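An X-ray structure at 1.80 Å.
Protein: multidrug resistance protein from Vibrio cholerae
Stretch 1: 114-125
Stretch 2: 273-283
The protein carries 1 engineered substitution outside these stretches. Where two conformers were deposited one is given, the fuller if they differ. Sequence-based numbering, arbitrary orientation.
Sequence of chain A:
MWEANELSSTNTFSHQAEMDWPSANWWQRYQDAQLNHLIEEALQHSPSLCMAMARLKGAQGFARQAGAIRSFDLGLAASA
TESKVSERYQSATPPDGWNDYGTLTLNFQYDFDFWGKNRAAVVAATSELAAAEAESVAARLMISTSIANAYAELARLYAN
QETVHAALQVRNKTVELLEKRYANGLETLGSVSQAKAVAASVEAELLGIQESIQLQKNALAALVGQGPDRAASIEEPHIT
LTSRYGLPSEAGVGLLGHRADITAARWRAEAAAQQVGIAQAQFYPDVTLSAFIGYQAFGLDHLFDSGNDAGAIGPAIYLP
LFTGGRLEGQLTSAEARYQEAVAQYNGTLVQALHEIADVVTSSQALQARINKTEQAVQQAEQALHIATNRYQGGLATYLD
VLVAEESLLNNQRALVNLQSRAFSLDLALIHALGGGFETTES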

ATOM      1  N   PHE A 114     -36.167 -12.544 -17.999  1.00 21.50           N
ATOM      2  CA  PHE A 114     -37.474 -12.167 -17.391  1.00 22.18           C
ATOM      3  C   PHE A 114     -37.440 -11.450 -16.067  1.00 23.24           C
ATOM      4  O   PHE A 114     -38.365 -10.687 -15.721  1.00 23.76           O
ATOM      5  CB  PHE A 114     -38.334 -13.409 -17.243  1.00 23.43           C
ATOM      6  CG  PHE A 114     -38.954 -13.813 -18.515  1.00 27.99           C
ATOM      7  CD1 PHE A 114     -38.574 -14.955 -19.159  1.00 31.99           C
ATOM      8  CD2 PHE A 114     -39.892 -12.984 -19.121  1.00 38.20           C
ATOM      9  CE1 PHE A 114     -39.161 -15.321 -20.383  1.00 35.37           C
ATOM     10  CE2 PHE A 114     -40.459 -13.337 -20.352  1.00 39.37           C
ATOM     11  CZ  PHE A 114     -40.075 -14.519 -20.967  1.00 37.22           C
ATOM     12  N   TRP A 115     -36.391 -11.686 -15.284  1.00 22.63           N
ATOM     13  CA  TRP A 115     -36.275 -11.032 -13.991  1.00 21.74           C
ATOM     14  C   TRP A 115     -35.296  -9.871 -13.949  1.00 22.47           C
ATOM     15  O   TRP A 115     -35.055  -9.273 -12.892  1.00 22.55           O
ATOM     16  CB  TRP A 115     -35.933 -12.086 -12.920  1.00 22.15           C
ATOM     17  CG  TRP A 115     -36.674 -13.247 -13.165  1.00 24.92           C
ATOM     18  CD1 TRP A 115     -36.237 -14.381 -13.796  1.00 29.47           C
ATOM     19  CD2 TRP A 115     -38.053 -13.446 -12.894  1.00 29.79           C
ATOM     20  NE1 TRP A 115     -37.279 -15.256 -13.951  1.00 29.71           N
ATOM     21  CE2 TRP A 115     -38.396 -14.711 -13.379  1.00 28.77           C
ATOM     22  CE3 TRP A 115     -39.028 -12.689 -12.255  1.00 35.51           C
ATOM     23  CZ2 TRP A 115     -39.665 -15.235 -13.254  1.00 34.50           C
ATOM     24  CZ3 TRP A 115     -40.290 -13.202 -12.139  1.00 38.07           C
ATOM     25  CH2 TRP A 115     -40.597 -14.470 -12.613  1.00 36.09           C
ATOM     26  N   GLY A 116     -34.679  -9.553 -15.087  1.00 21.05           N
ATOM     27  CA  GLY A 116     -33.795  -8.427 -15.121  1.00 21.20           C
ATOM     28  C   GLY A 116     -32.381  -8.653 -14.621  1.00 19.64           C
ATOM     29  O   GLY A 116     -31.679  -7.702 -14.448  1.00 19.89           O
ATOM     30  N   LYS A 117     -32.018  -9.899 -14.350  1.00 18.73           N
ATOM     31  CA  LYS A 117     -30.655 -10.262 -13.956  1.00 20.19           C
ATOM     32  C   LYS A 117     -29.595  -9.715 -14.900  1.00 19.54           C
ATOM     33  O   LYS A 117     -28.571  -9.172 -14.464  1.00 19.76           O
ATOM     34  CB  LYS A 117     -30.561 -11.780 -13.922  1.00 20.08           C
ATOM     35  CG  LYS A 117     -29.364 -12.296 -13.329  1.00 25.78           C
ATOM     36  CD  LYS A 117     -29.458 -13.804 -13.196  1.00 28.58           C
ATOM     37  CE  LYS A 117     -29.331 -14.540 -14.494  1.00 29.31           C
ATOM     38  NZ  LYS A 117     -29.533 -15.959 -14.227  1.00 36.76           N
ATOM     39  N   ASN A 118     -29.805  -9.935 -16.197  1.00 18.83           N
ATOM     40  CA  ASN A 118     -28.774  -9.586 -17.166  1.00 18.90           C
ATOM     41  C   ASN A 118     -28.741  -8.074 -17.369  1.00 18.91           C
ATOM     42  O   ASN A 118     -27.692  -7.471 -17.482  1.00 19.52           O
ATOM     43  CB  ASN A 118     -28.991 -10.328 -18.489  1.00 19.09           C
ATOM     44  CG  ASN A 118     -28.865 -11.826 -18.357  1.00 22.98           C
ATOM     45  OD1 ASN A 118     -28.347 -12.310 -17.357  1.00 24.16           O
ATOM     46  ND2 ASN A 118     -29.276 -12.571 -19.403  1.00 23.53           N
ATOM     47  N   ARG A 119     -29.895  -7.442 -17.392  1.00 18.83           N
ATOM     48  CA  ARG A 119     -29.896  -6.016 -17.406  1.00 20.34           C
ATOM     49  C   ARG A 119     -29.119  -5.460 -16.206  1.00 19.14           C
ATOM     50  O   ARG A 119     -28.342  -4.534 -16.337  1.00 17.65           O
ATOM     51  CB  ARG A 119     -31.322  -5.497 -17.370  1.00 21.09           C
ATOM     52  CG  ARG A 119     -31.341  -3.995 -17.470  1.00 27.71           C
ATOM     53  CD  ARG A 119     -32.738  -3.441 -17.630  1.00 30.76           C
ATOM     54  NE  ARG A 119     -33.498  -3.707 -16.423  1.00 35.69           N
ATOM     55  CZ  ARG A 119     -34.742  -3.297 -16.222  1.00 39.59           C
ATOM     56  NH1 ARG A 119     -35.361  -2.584 -17.145  1.00 41.81           N
ATOM     57  NH2 ARG A 119     -35.358  -3.598 -15.089  1.00 42.49           N
ATOM     58  N   ALA A 120     -29.322  -6.031 -14.995  1.00 17.57           N
ATOM     59  CA  ALA A 120     -28.631  -5.527 -13.832  1.00 17.87           C
ATOM     60  C   ALA A 120     -27.132  -5.684 -13.972  1.00 18.94           C
ATOM     61  O   ALA A 120     -26.348  -4.854 -13.509  1.00 18.87           O
ATOM     62  CB  ALA A 120     -29.134  -6.290 -12.526  1.00 18.20           C
ATOM     63  N   ALA A 121     -26.731  -6.733 -14.652  1.00 19.38           N
ATOM     64  CA  ALA A 121     -25.316  -6.994 -14.911  1.00 19.36           C
ATOM     65  C   ALA A 121     -24.746  -5.896 -15.769  1.00 20.56           C
ATOM     66  O   ALA A 121     -23.657  -5.379 -15.498  1.00 19.52           O
ATOM     67  CB  ALA A 121     -25.138  -8.312 -15.562  1.00 21.17           C
ATOM     68  N   VAL A 122     -25.508  -5.488 -16.775  1.00 19.71           N
ATOM     69  CA  VAL A 122     -25.012  -4.408 -17.617  1.00 21.49           C
ATOM     70  C   VAL A 122     -25.020  -3.079 -16.897  1.00 20.36           C
ATOM     71  O   VAL A 122     -24.056  -2.351 -17.015  1.00 21.93           O
ATOM     72  CB  VAL A 122     -25.763  -4.343 -18.952  1.00 19.98           C
ATOM     73  CG1 VAL A 122     -25.282  -3.179 -19.791  1.00 23.68           C
ATOM     74  CG2 VAL A 122     -25.609  -5.637 -19.626  1.00 21.59           C
ATOM     75  N   VAL A 123     -26.033  -2.792 -16.092  1.00 20.20           N
ATOM     76  CA  VAL A 123     -26.015  -1.593 -15.271  1.00 21.24           C
ATOM     77  C   VAL A 123     -24.833  -1.514 -14.296  1.00 20.72           C
ATOM     78  O   VAL A 123     -24.217  -0.467 -14.130  1.00 20.91           O
ATOM     79  CB  VAL A 123     -27.319  -1.402 -14.500  1.00 21.22           C
ATOM     80  CG1 VAL A 123     -27.216  -0.200 -13.606  1.00 22.54           C
ATOM     81  CG2 VAL A 123     -28.473  -1.206 -15.506  1.00 23.53           C
ATOM     82  N   ALA A 124     -24.496  -2.657 -13.724  1.00 19.77           N
ATOM     83  CA  ALA A 124     -23.349  -2.761 -12.857  1.00 18.99           C
ATOM     84  C   ALA A 124     -22.078  -2.467 -13.623  1.00 19.04           C
ATOM     85  O   ALA A 124     -21.266  -1.685 -13.179  1.00 17.71           O
ATOM     86  CB  ALA A 124     -23.293  -4.154 -12.224  1.00 18.73           C
ATOM     87  N   ALA A 125     -21.962  -3.028 -14.823  1.00 17.99           N
ATOM     88  CA  ALA A 125     -20.756  -2.829 -15.616  1.00 18.94           C
ATOM     89  C   ALA A 125     -20.609  -1.360 -16.125  1.00 18.81           C
ATOM     90  O   ALA A 125     -19.499  -0.817 -16.195  1.00 18.34           O
ATOM     91  CB  ALA A 125     -20.768  -3.777 -16.796  1.00 21.11           C
TER
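Stretch 2 273-283: AQQVGIAQAQF

Stretch 2 enters as a helix already under way at Ala-273 and runs nearly antiparallel to the 117-125 helix of stretch 1, with a signed crossing angle of -160° and axes 8.5 Å apart at closest approach. Gly-116 occupies the N-cap position, right before the first helix; its positive phi (82°) would jam a CB against the carbonyl O of Trp-115. The register pairs Lys-117 with Ile-278 (CA to CA 4.8 Å) and Ala-120 with Gln-274 (CA to CA 5.3 Å). No hydrogen bond links the stretches; 481 Å² is buried by packing alone.

Ile-278 leaves its backbone sideways, but its m,t rotamer (chi1 -70°, chi2 167°) carries the longer branch to stretch 1: CG1 lies 3.6 Å from Lys-117 O and 3.8 Å from Ala-120 CB, and CD1 reaches Ala-121 CA at 3.7 Å. Its other branch is not idle, as CG2 sits 3.9 Å from Lys-117 CG. Gln-274 points toward stretch 1 and is folded m,m (chi1 -70°, chi2 -55°), so that its aliphatic part lies along the alanine and valine surface: CB is 3.9 Å from Ala-124 CB, and CG is 3.5 Å from CG1 of Val-123, which is in the t rotamer. Gln-275 is extended instead (chi2 167°), and although its CB points sideways, CG comes within 4.2 Å of Ala-124 CB.

Toward the other end, Ala-281 points at stretch 1, its CB 3.8 Å from Lys-117 CB and 4.2 Å from Trp-115 CB. Lys-117 is t,t through chi2, laying its methylene chain beside stretch 2, with CD 4.0 Å from Gln-282 CG; chi3 then turns to p, and NZ is hydrogen-bonded elsewhere in the structure.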

ATOM      1  N   ALA A 273     -25.166  -2.500  -5.627  1.00 17.21           N
ATOM      2  CA  ALA A 273     -26.586  -2.621  -5.460  1.00 18.27           C
ATOM      3  C   ALA A 273     -27.179  -3.503  -6.546  1.00 18.38           C
ATOM      4  O   ALA A 273     -27.997  -4.360  -6.291  1.00 19.42           O
ATOM      5  CB  ALA A 273     -27.257  -1.198  -5.482  1.00 18.32           C
ATOM      6  N   GLN A 274     -26.757  -3.281  -7.787  1.00 19.44           N
ATOM      7  CA  GLN A 274     -27.216  -4.066  -8.930  1.00 19.02           C
ATOM      8  C   GLN A 274     -26.818  -5.531  -8.764  1.00 19.71           C
ATOM      9  O   GLN A 274     -27.578  -6.427  -9.146  1.00 18.19           O
ATOM     10  CB  GLN A 274     -26.588  -3.554 -10.235  1.00 18.43           C
ATOM     11  CG  GLN A 274     -27.096  -2.142 -10.734  1.00 19.93           C
ATOM     12  CD  GLN A 274     -28.596  -2.065 -10.895  1.00 21.27           C
ATOM     13  OE1 GLN A 274     -29.225  -1.090 -10.504  1.00 24.71           O
ATOM     14  NE2 GLN A 274     -29.163  -3.068 -11.486  1.00 19.66           N
ATOM     15  N   GLN A 275     -25.611  -5.762  -8.253  1.00 20.14           N
ATOM     16  CA  GLN A 275     -25.126  -7.116  -8.003  1.00 20.26           C
ATOM     17  C   GLN A 275     -25.961  -7.851  -6.925  1.00 19.64           C
ATOM     18  O   GLN A 275     -26.079  -9.084  -6.974  1.00 18.82           O
ATOM     19  CB  GLN A 275     -23.627  -7.130  -7.709  1.00 22.30           C
ATOM     20  CG  GLN A 275     -22.818  -6.665  -8.896  1.00 25.53           C
ATOM     21  CD  GLN A 275     -21.361  -6.341  -8.623  1.00 33.41           C
ATOM     22  OE1 GLN A 275     -20.573  -6.262  -9.576  1.00 40.39           O
ATOM     23  NE2 GLN A 275     -21.002  -6.091  -7.377  1.00 34.80           N
ATOM     24  N   VAL A 276     -26.537  -7.115  -5.991  1.00 20.10           N
ATOM     25  CA  VAL A 276     -27.463  -7.674  -5.027  1.00 19.43           C
ATOM     26  C   VAL A 276     -28.682  -8.128  -5.806  1.00 20.71           C
ATOM     27  O   VAL A 276     -29.223  -9.217  -5.566  1.00 19.93           O
ATOM     28  CB  VAL A 276     -27.831  -6.681  -3.875  1.00 20.50           C
ATOM     29  CG1 VAL A 276     -28.969  -7.196  -3.043  1.00 22.33           C
ATOM     30  CG2 VAL A 276     -26.639  -6.387  -3.027  1.00 18.94           C
ATOM     31  N   GLY A 277     -29.146  -7.284  -6.749  1.00 20.59           N
ATOM     32  CA  GLY A 277     -30.243  -7.692  -7.577  1.00 20.59           C
ATOM     33  C   GLY A 277     -29.990  -8.955  -8.387  1.00 19.10           C
ATOM     34  O   GLY A 277     -30.886  -9.767  -8.519  1.00 20.92           O
ATOM     35  N   ILE A 278     -28.818  -9.074  -8.975  1.00 18.10           N
ATOM     36  CA  ILE A 278     -28.443 -10.247  -9.716  1.00 18.68           C
ATOM     37  C   ILE A 278     -28.582 -11.461  -8.803  1.00 18.21           C
ATOM     38  O   ILE A 278     -29.093 -12.508  -9.222  1.00 17.71           O
ATOM     39  CB  ILE A 278     -27.009 -10.148 -10.209  1.00 17.35           C
ATOM     40  CG1 ILE A 278     -26.873  -9.060 -11.342  1.00 21.31           C
ATOM     41  CG2 ILE A 278     -26.501 -11.466 -10.748  1.00 18.64           C
ATOM     42  CD1 ILE A 278     -25.450  -8.712 -11.640  1.00 22.24           C
ATOM     43  N   ALA A 279     -28.036 -11.350  -7.591  1.00 18.19           N
ATOM     44  CA  ALA A 279     -28.016 -12.502  -6.671  1.00 17.79           C
ATOM     45  C   ALA A 279     -29.437 -12.916  -6.286  1.00 18.33           C
ATOM     46  O   ALA A 279     -29.770 -14.111  -6.171  1.00 17.22           O
ATOM     47  CB  ALA A 279     -27.204 -12.203  -5.404  1.00 17.99           C
ATOM     48  N   GLN A 280     -30.281 -11.930  -6.082  1.00 18.12           N
ATOM     49  CA  GLN A 280     -31.689 -12.203  -5.861  1.00 20.37           C
ATOM     50  C   GLN A 280     -32.357 -12.907  -7.054  1.00 19.99           C
ATOM     51  O   GLN A 280     -33.122 -13.851  -6.866  1.00 19.95           O
ATOM     52  CB  GLN A 280     -32.457 -10.910  -5.532  1.00 20.42           C
ATOM     53  CG  GLN A 280     -32.173 -10.337  -4.132  1.00 25.09           C
ATOM     54  CD  GLN A 280     -32.749  -8.906  -3.928  1.00 31.81           C
ATOM     55  OE1 GLN A 280     -33.155  -8.244  -4.892  1.00 35.70           O
ATOM     56  NE2 GLN A 280     -32.698  -8.423  -2.695  1.00 34.35           N
ATOM     57  N   ALA A 281     -32.039 -12.453  -8.284  1.00 19.54           N
ATOM     58  CA  ALA A 281     -32.659 -12.979  -9.468  1.00 19.36           C
ATOM     59  C   ALA A 281     -32.230 -14.402  -9.792  1.00 18.71           C
ATOM     60  O   ALA A 281     -32.932 -15.110 -10.495  1.00 18.39           O
ATOM     61  CB  ALA A 281     -32.368 -12.067 -10.648  1.00 18.99           C
ATOM     62  N   GLN A 282     -31.106 -14.824  -9.240  1.00 19.79           N
ATOM     63  CA  GLN A 282     -30.627 -16.188  -9.412  0.50 20.42           C
ATOM     64  C   GLN A 282     -31.517 -17.243  -8.762  1.00 20.26           C
ATOM     65  O   GLN A 282     -31.447 -18.405  -9.109  1.00 21.38           O
ATOM     66  CB  GLN A 282     -29.174 -16.316  -8.915  0.50 20.35           C
ATOM     67  CG  GLN A 282     -28.182 -15.706  -9.879  0.50 21.62           C
ATOM     68  CD  GLN A 282     -26.759 -15.735  -9.365  0.50 25.09           C
ATOM     69  OE1 GLN A 282     -26.506 -15.891  -8.134  0.50 29.15           O
ATOM     70  NE2 GLN A 282     -25.823 -15.595 -10.280  0.50 19.66           N
ATOM     71  N   PHE A 283     -32.363 -16.831  -7.829  1.00 20.80           N
ATOM     72  CA  PHE A 283     -33.356 -17.724  -7.270  1.00 20.73           C
ATOM     73  C   PHE A 283     -34.545 -18.016  -8.194  1.00 21.58           C
ATOM     74  O   PHE A 283     -35.255 -19.007  -8.000  1.00 22.64           O
ATOM     75  CB  PHE A 283     -33.862 -17.166  -5.950  1.00 21.21           C
ATOM     76  CG  PHE A 283     -32.855 -17.251  -4.801  1.00 22.71           C
ATOM     77  CD1 PHE A 283     -31.976 -16.226  -4.565  1.00 26.14           C
ATOM     78  CD2 PHE A 283     -32.825 -18.378  -3.952  1.00 29.47           C
ATOM     79  CE1 PHE A 283     -31.065 -16.277  -3.521  1.00 23.84           C
ATOM     80  CE2 PHE A 283     -31.945 -18.431  -2.904  1.00 29.45           C
ATOM     81  CZ  PHE A 283     -31.069 -17.372  -2.675  1.00 26.89           C
TER